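Local atomic coordinates of CG5036 (Drosophila melanogaster, PDB entry 4IGU), a protein that probably acts as a GTPase-activating protein that binds G protein alpha subunits through its regulator of G protein signaling (RGS) domain. Residues N41-E46 with E50-W55; E98-N103 with H110-A115. All blocks are in the same frame, centred on the assembly; numbering follows the deposited sequence.

Contact 1. Residues N41-E46 with E50-W55; sequences NFLRSE and ENILFW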
loop_
_atom_site.group_PDB
_atom_site.type_symbol
_atom_site.label_atom_id
_atom_site.label_comp_id
_atom_site.label_asym_id
_atom_site.label_seq_id
_atom_site.Cartn_x
_atom_site.Cartn_y
_atom_site.Cartn_z
ATOM N N ASN A 41 1.168 9.655 -2.640
ATOM C CA ASN A 41 1.348 10.745 -3.607
ATOM C C ASN A 41 2.585 10.528 -4.458
ATOM O O ASN A 41 2.585 10.778 -5.664
ATOM C CB ASN A 41 1.421 12.109 -2.909
ATOM C CG ASN A 41 0.064 12.595 -2.425
ATOM O OD1 ASN A 41 -0.978 12.103 -2.863
ATOM N ND2 ASN A 41 0.069 13.577 -1.525
ATOM N N PHE A 42 3.641 10.043 -3.826
ATOM C CA PHE A 42 4.857 9.730 -4.545
ATOM C C PHE A 42 4.644 8.584 -5.524
ATOM O O PHE A 42 5.147 8.620 -6.645
ATOM C CB PHE A 42 5.981 9.373 -3.573
ATOM C CG PHE A 42 7.220 8.886 -4.256
ATOM C CD1 PHE A 42 8.022 9.769 -4.972
ATOM C CD2 PHE A 42 7.581 7.546 -4.200
ATOM C CE1 PHE A 42 9.165 9.325 -5.608
ATOM C CE2 PHE A 42 8.717 7.095 -4.839
ATOM C CZ PHE A 42 9.512 7.987 -5.543
ATOM N N LEU A 43 3.913 7.557 -5.093
ATOM C CA LEU A 43 3.635 6.417 -5.959
ATOM C C LEU A 43 2.796 6.833 -7.159
ATOM O O LEU A 43 2.977 6.301 -8.257
ATOM C CB LEU A 43 2.913 5.311 -5.188
ATOM C CG LEU A 43 3.747 4.604 -4.128
ATOM C CD1 LEU A 43 2.883 3.646 -3.322
ATOM C CD2 LEU A 43 4.888 3.864 -4.807
ATOM N N ARG A 44 1.864 7.758 -6.945
ATOM C CA ARG A 44 1.029 8.244 -8.045
ATOM C C ARG A 44 1.929 8.892 -9.096
ATOM O O ARG A 44 1.801 8.631 -10.300
ATOM C CB ARG A 44 -0.037 9.221 -7.526
ATOM C CG ARG A 44 -0.943 9.815 -8.601
ATOM C CD ARG A 44 -2.189 10.464 -7.995
ATOM N NE ARG A 44 -3.054 9.463 -7.367
ATOM C CZ ARG A 44 -3.120 9.239 -6.057
ATOM N NH1 ARG A 44 -2.380 9.957 -5.218
ATOM N NH2 ARG A 44 -3.930 8.299 -5.585
ATOM N N SER A 45 2.874 9.701 -8.626
ATOM C CA SER A 45 3.851 10.344 -9.500
ATOM C C SER A 45 4.656 9.296 -10.265
ATOM O O SER A 45 5.256 9.589 -11.299
ATOM C CB SER A 45 4.802 11.216 -8.678
ATOM O OG SER A 45 5.917 10.452 -8.238
ATOM N N GLU A 46 4.650 8.066 -9.761
ATOM C CA GLU A 46 5.397 6.973 -10.375
ATOM C C GLU A 46 4.501 5.969 -11.104
ATOM O O GLU A 46 4.971 4.913 -11.538
ATOM C CB GLU A 46 6.200 6.244 -9.298
ATOM C CG GLU A 46 7.675 6.174 -9.601
ATOM C CD GLU A 46 8.477 5.587 -8.469
ATOM O OE1 GLU A 46 7.974 4.661 -7.792
ATOM O OE2 GLU A 46 9.618 6.054 -8.266
ATOM N N GLU A 50 -1.512 1.994 -7.392
ATOM C CA GLU A 50 -2.373 0.824 -7.215
ATOM C C GLU A 50 -1.775 -0.163 -6.220
ATOM O O GLU A 50 -2.501 -0.957 -5.617
ATOM C CB GLU A 50 -2.632 0.113 -8.549
ATOM C CG GLU A 50 -1.395 -0.495 -9.175
ATOM C CD GLU A 50 -0.696 0.480 -10.091
ATOM O OE1 GLU A 50 -1.083 1.673 -10.080
ATOM O OE2 GLU A 50 0.217 0.049 -10.826
ATOM N N ASN A 51 -0.457 -0.113 -6.048
ATOM C CA ASN A 51 0.211 -0.976 -5.077
ATOM C C ASN A 51 -0.216 -0.697 -3.630
ATOM O O ASN A 51 -0.557 -1.616 -2.879
ATOM C CB ASN A 51 1.730 -0.853 -5.227
ATOM C CG ASN A 51 2.257 -1.632 -6.413
ATOM O OD1 ASN A 51 1.563 -2.497 -6.945
ATOM N ND2 ASN A 51 3.495 -1.344 -6.827
ATOM N N ILE A 52 -0.194 0.565 -3.225
ATOM C CA ILE A 52 -0.592 0.890 -1.858
ATOM C C ILE A 52 -2.119 0.849 -1.673
ATOM O O ILE A 52 -2.624 0.494 -0.598
ATOM C CB ILE A 52 0.021 2.243 -1.380
ATOM C CG1 ILE A 52 -0.010 2.336 0.145
ATOM C CG2 ILE A 52 -0.681 3.435 -2.064
ATOM C CD1 ILE A 52 0.762 3.508 0.713
ATOM N N LEU A 53 -2.863 1.203 -2.713
ATOM C CA LEU A 53 -4.314 1.148 -2.618
ATOM C C LEU A 53 -4.783 -0.313 -2.456
ATOM O O LEU A 53 -5.682 -0.605 -1.656
ATOM C CB LEU A 53 -4.960 1.832 -3.831
ATOM C CG LEU A 53 -4.756 3.359 -3.827
ATOM C CD1 LEU A 53 -4.972 3.983 -5.197
ATOM C CD2 LEU A 53 -5.691 4.006 -2.814
ATOM N N PHE A 54 -4.156 -1.231 -3.184
ATOM C CA PHE A 54 -4.453 -2.661 -3.012
ATOM C C PHE A 54 -4.099 -3.086 -1.601
ATOM O O PHE A 54 -4.883 -3.761 -0.922
ATOM C CB PHE A 54 -3.668 -3.498 -4.034
ATOM C CG PHE A 54 -3.699 -4.996 -3.772
ATOM C CD1 PHE A 54 -4.876 -5.726 -3.921
ATOM C CD2 PHE A 54 -2.536 -5.676 -3.429
ATOM C CE1 PHE A 54 -4.897 -7.105 -3.708
ATOM C CE2 PHE A 54 -2.548 -7.060 -3.210
ATOM C CZ PHE A 54 -3.728 -7.770 -3.341
ATOM N N TRP A 55 -2.920 -2.670 -1.144
ATOM C CA TRP A 55 -2.445 -3.044 0.189
ATOM C C TRP A 55 -3.382 -2.517 1.281
ATOM O O TRP A 55 -3.712 -3.225 2.233
ATOM C CB TRP A 55 -1.001 -2.558 0.421
ATOM C CG TRP A 55 -0.409 -3.121 1.700
ATOM C CD1 TRP A 55 0.253 -4.305 1.847
ATOM C CD2 TRP A 55 -0.476 -2.535 3.009
ATOM N NE1 TRP A 55 0.617 -4.487 3.165
ATOM C CE2 TRP A 55 0.177 -3.413 3.896
ATOM C CE3 TRP A 55 -1.026 -1.346 3.514
ATOM C CZ2 TRP A 55 0.306 -3.141 5.263
ATOM C CZ3 TRP A 55 -0.900 -1.077 4.871
ATOM C CH2 TRP A 55 -0.235 -1.969 5.730
#

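Contact 2. Residues E98-N103 with H110-A115; sequences EIVNRN and HTFDEA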
loop_
_atom_site.group_PDB
_atom_site.type_symbol
_atom_site.label_atom_id
_atom_site.label_comp_id
_atom_site.label_asym_id
_atom_site.label_seq_id
_atom_site.Cartn_x
_atom_site.Cartn_y
_atom_site.Cartn_z
ATOM N N GLU A 98 -2.826 -17.915 -8.978
ATOM C CA GLU A 98 -3.573 -19.164 -8.911
ATOM C C GLU A 98 -4.083 -19.430 -7.505
ATOM O O GLU A 98 -5.193 -19.940 -7.334
ATOM C CB GLU A 98 -2.704 -20.334 -9.385
ATOM C CG GLU A 98 -2.458 -20.343 -10.878
ATOM C CD GLU A 98 -3.764 -20.347 -11.675
ATOM O OE1 GLU A 98 -4.735 -21.007 -11.234
ATOM O OE2 GLU A 98 -3.818 -19.688 -12.738
ATOM N N ILE A 99 -3.271 -19.089 -6.502
ATOM C CA ILE A 99 -3.681 -19.233 -5.107
ATOM C C ILE A 99 -4.867 -18.329 -4.789
ATOM O O ILE A 99 -5.850 -18.782 -4.198
ATOM C CB ILE A 99 -2.525 -18.934 -4.121
ATOM C CG1 ILE A 99 -1.440 -20.007 -4.230
ATOM C CG2 ILE A 99 -3.050 -18.882 -2.691
ATOM C CD1 ILE A 99 -0.168 -19.715 -3.427
ATOM N N VAL A 100 -4.769 -17.056 -5.175
ATOM C CA VAL A 100 -5.852 -16.094 -4.967
ATOM C C VAL A 100 -7.144 -16.528 -5.687
ATOM O O VAL A 100 -8.232 -16.487 -5.096
ATOM C CB VAL A 100 -5.428 -14.672 -5.398
ATOM C CG1 VAL A 100 -6.609 -13.707 -5.353
ATOM C CG2 VAL A 100 -4.304 -14.177 -4.499
ATOM N N ASN A 101 -7.026 -16.966 -6.938
ATOM C CA ASN A 101 -8.188 -17.470 -7.684
ATOM C C ASN A 101 -8.896 -18.577 -6.936
ATOM O O ASN A 101 -10.123 -18.580 -6.806
ATOM C CB ASN A 101 -7.784 -17.995 -9.071
ATOM C CG ASN A 101 -7.387 -16.893 -10.018
ATOM O OD1 ASN A 101 -7.516 -15.712 -9.700
ATOM N ND2 ASN A 101 -6.904 -17.269 -11.204
ATOM N N ARG A 102 -8.125 -19.539 -6.446
ATOM C CA ARG A 102 -8.734 -20.636 -5.714
ATOM C C ARG A 102 -9.359 -20.123 -4.419
ATOM O O ARG A 102 -10.430 -20.593 -4.030
ATOM C CB ARG A 102 -7.716 -21.768 -5.455
ATOM C CG ARG A 102 -7.215 -22.437 -6.755
ATOM C CD ARG A 102 -6.393 -23.718 -6.513
ATOM N NE ARG A 102 -5.017 -23.453 -6.077
ATOM C CZ ARG A 102 -3.972 -23.345 -6.898
ATOM N NH1 ARG A 102 -2.755 -23.107 -6.410
ATOM N NH2 ARG A 102 -4.140 -23.473 -8.211
ATOM N N ASN A 103 -8.699 -19.166 -3.751
ATOM C CA ASN A 103 -9.224 -18.621 -2.481
ATOM C C ASN A 103 -10.502 -17.825 -2.668
ATOM O O ASN A 103 -11.200 -17.533 -1.700
ATOM C CB ASN A 103 -8.204 -17.716 -1.777
ATOM C CG ASN A 103 -7.032 -18.482 -1.183
ATOM O OD1 ASN A 103 -7.060 -19.702 -1.105
ATOM N ND2 ASN A 103 -6.008 -17.757 -0.738
ATOM N N HIS A 110 -8.220 -13.760 4.704
ATOM C CA HIS A 110 -6.840 -14.055 4.343
ATOM C C HIS A 110 -6.691 -14.485 2.893
ATOM O O HIS A 110 -5.609 -14.940 2.495
ATOM C CB HIS A 110 -6.265 -15.132 5.278
ATOM C CG HIS A 110 -6.108 -14.672 6.692
ATOM N ND1 HIS A 110 -4.995 -13.988 7.132
ATOM C CD2 HIS A 110 -6.922 -14.799 7.768
ATOM C CE1 HIS A 110 -5.128 -13.714 8.419
ATOM N NE2 HIS A 110 -6.290 -14.190 8.827
ATOM N N THR A 111 -7.757 -14.330 2.109
ATOM C CA THR A 111 -7.732 -14.673 0.679
ATOM C C THR A 111 -6.544 -14.072 -0.074
ATOM O O THR A 111 -5.892 -14.750 -0.887
ATOM C CB THR A 111 -9.072 -14.270 0.007
ATOM O OG1 THR A 111 -10.079 -15.215 0.401
ATOM C CG2 THR A 111 -8.968 -14.265 -1.509
ATOM N N PHE A 112 -6.234 -12.808 0.208
ATOM C CA PHE A 112 -5.168 -12.127 -0.540
ATOM C C PHE A 112 -3.803 -12.092 0.144
ATOM O O PHE A 112 -2.895 -11.398 -0.339
ATOM C CB PHE A 112 -5.591 -10.689 -0.855
ATOM C CG PHE A 112 -6.892 -10.594 -1.600
ATOM C CD1 PHE A 112 -6.929 -10.787 -2.969
ATOM C CD2 PHE A 112 -8.078 -10.334 -0.930
ATOM C CE1 PHE A 112 -8.131 -10.704 -3.669
ATOM C CE2 PHE A 112 -9.289 -10.254 -1.625
ATOM C CZ PHE A 112 -9.311 -10.442 -2.985
ATOM N N ASP A 113 -3.639 -12.808 1.252
ATOM C CA ASP A 113 -2.376 -12.723 1.991
ATOM C C ASP A 113 -1.108 -12.839 1.135
ATOM O O ASP A 113 -0.209 -12.007 1.248
ATOM C CB ASP A 113 -2.350 -13.714 3.152
ATOM C CG ASP A 113 -3.151 -13.224 4.323
ATOM O OD1 ASP A 113 -3.868 -12.222 4.134
ATOM O OD2 ASP A 113 -3.073 -13.829 5.417
ATOM N N GLU A 114 -1.043 -13.846 0.271
ATOM C CA GLU A 114 0.136 -14.039 -0.569
ATOM C C GLU A 114 0.389 -12.852 -1.496
ATOM O O GLU A 114 1.538 -12.449 -1.701
ATOM C CB GLU A 114 0.006 -15.336 -1.385
ATOM C CG GLU A 114 -0.057 -16.586 -0.533
ATOM C CD GLU A 114 1.174 -17.472 -0.677
ATOM O OE1 GLU A 114 1.020 -18.708 -0.552
ATOM O OE2 GLU A 114 2.287 -16.938 -0.904
ATOM N N ALA A 115 -0.675 -12.285 -2.059
ATOM C CA ALA A 115 -0.507 -11.150 -2.955
ATOM C C ALA A 115 -0.161 -9.907 -2.149
ATOM O O ALA A 115 0.693 -9.108 -2.556
ATOM C CB ALA A 115 -1.766 -10.922 -3.812
#

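Contact 1. Residues N41-E46 with E50-W55
Leu43 and Ile52 make the main apolar touch between the end of helix 33-45 and the first turns of helix 50-61. A single methyl of the leucine does the work: Leu43 CD1 lies 3.7 Å from Ile52 CB, and Leu43 CD1 is also 3.8 Å from Ile52 CG2. That methyl thus rests on the branch point of the isoleucine and not on its far end, and the two side chains cross at about a right angle. Ile52 has CG1 anti to its own N (chi1 -161°), which turns CG1 and the ethyl arm of Ile52 away from the leucine methyl and leaves Ile52 CG2 beside it. Both residues are buried, and the fit is local: the segments cover only 135 Å² in total, and the CA atoms of Leu43 and Ile52 are 8.1 Å apart.

On the more exposed side a looser contact sets a charged group against a methyl: Arg44 NH2 lies 4.5 Å from Leu53 CD1, oblique to the guanidinium. Arg44 NH2 is hydrogen-bonded to Gln40 OE1 one turn earlier, and Asn41 OD1 lies at the guanidinium edge, in its plane.

Glu46 pairs in a salt bridge with Arg130 of helix 113-132 and Glu50 with Arg88 of the loop before helix 94-103, while Ser45 OG bonds to Phe42 O in the last turn of helix 33-45.

Two successive helices joined by a short turn, with apolar side chains from before and after it meeting, belong to the all-helical RGS fold, in whose relatives the connecting turn helps meet the G protein alpha subunit.

Contact 2. Residues E98-N103 with H110-A115
This is a mixed polar and apolar contact between the C-terminal end of helix 94-103 and the turn that leads into helix 113-132, two elements consecutive in the RGS domain. Its one hydrogen bond across the segments runs from Asn103 ND2 to Thr111 O, 3.0 Å long and nearly straight at 174°. The acceptor lies in the amide plane of Asn103, whereas the donor is tilted slightly from the carbonyl plane. With CG beside its backbone N (chi1 -71°), Asn103 points ND2 at the carbonyl of Thr111, and Asn103 CB meets Thr111 CG2 at 3.5 Å.

Deeper in, Val100 divides its methyls: CG1 packs 3.8 Å from Phe112 CE1, obliquely to the ring, and CG2 faces Ala115 CB at 4.2 Å. Thr111 CG2 covers one face of the same ring, and helices 50-61 and 67-81 also supply contacts to Phe112. Nearer the solvent Ile99 CD1 lies 3.3 Å from Glu114 OE1, while OE2 of that glutamate is engaged by Arg95.

A leucine in place of Asn103 would probably leave Thr111 O without this side-chain donor and set the turn less firmly against the helix end.

The chemistry implies a division of labour: a directional amide bond fixes the turn, and the methyls of Val100 pack on Phe112 and Ala115 at the start of helix 113-132.

How the contacts relate
Both contacts join successive helices of one RGS domain through a short connection, but their settings differ. The centre of contact 1 lies about 7 Å from the centre of the chain, that of contact 2 about 17 Å, each contact mixing buried with accessible residues. The smaller, more central contact 1 relies on apolar touch, its charged groups pairing elsewhere; contact 2 covers more than twice the area and adds a directed hydrogen bond. Their centres are 21 Å apart, yet they meet where helix 50-61 packs on helix 113-132: Phe54 CZ reaches Ala115 CB at 3.7 Å. Helix 113-132, whose start forms part of contact 2, goes on to touch contact 1, where Leu43 meets Ser127.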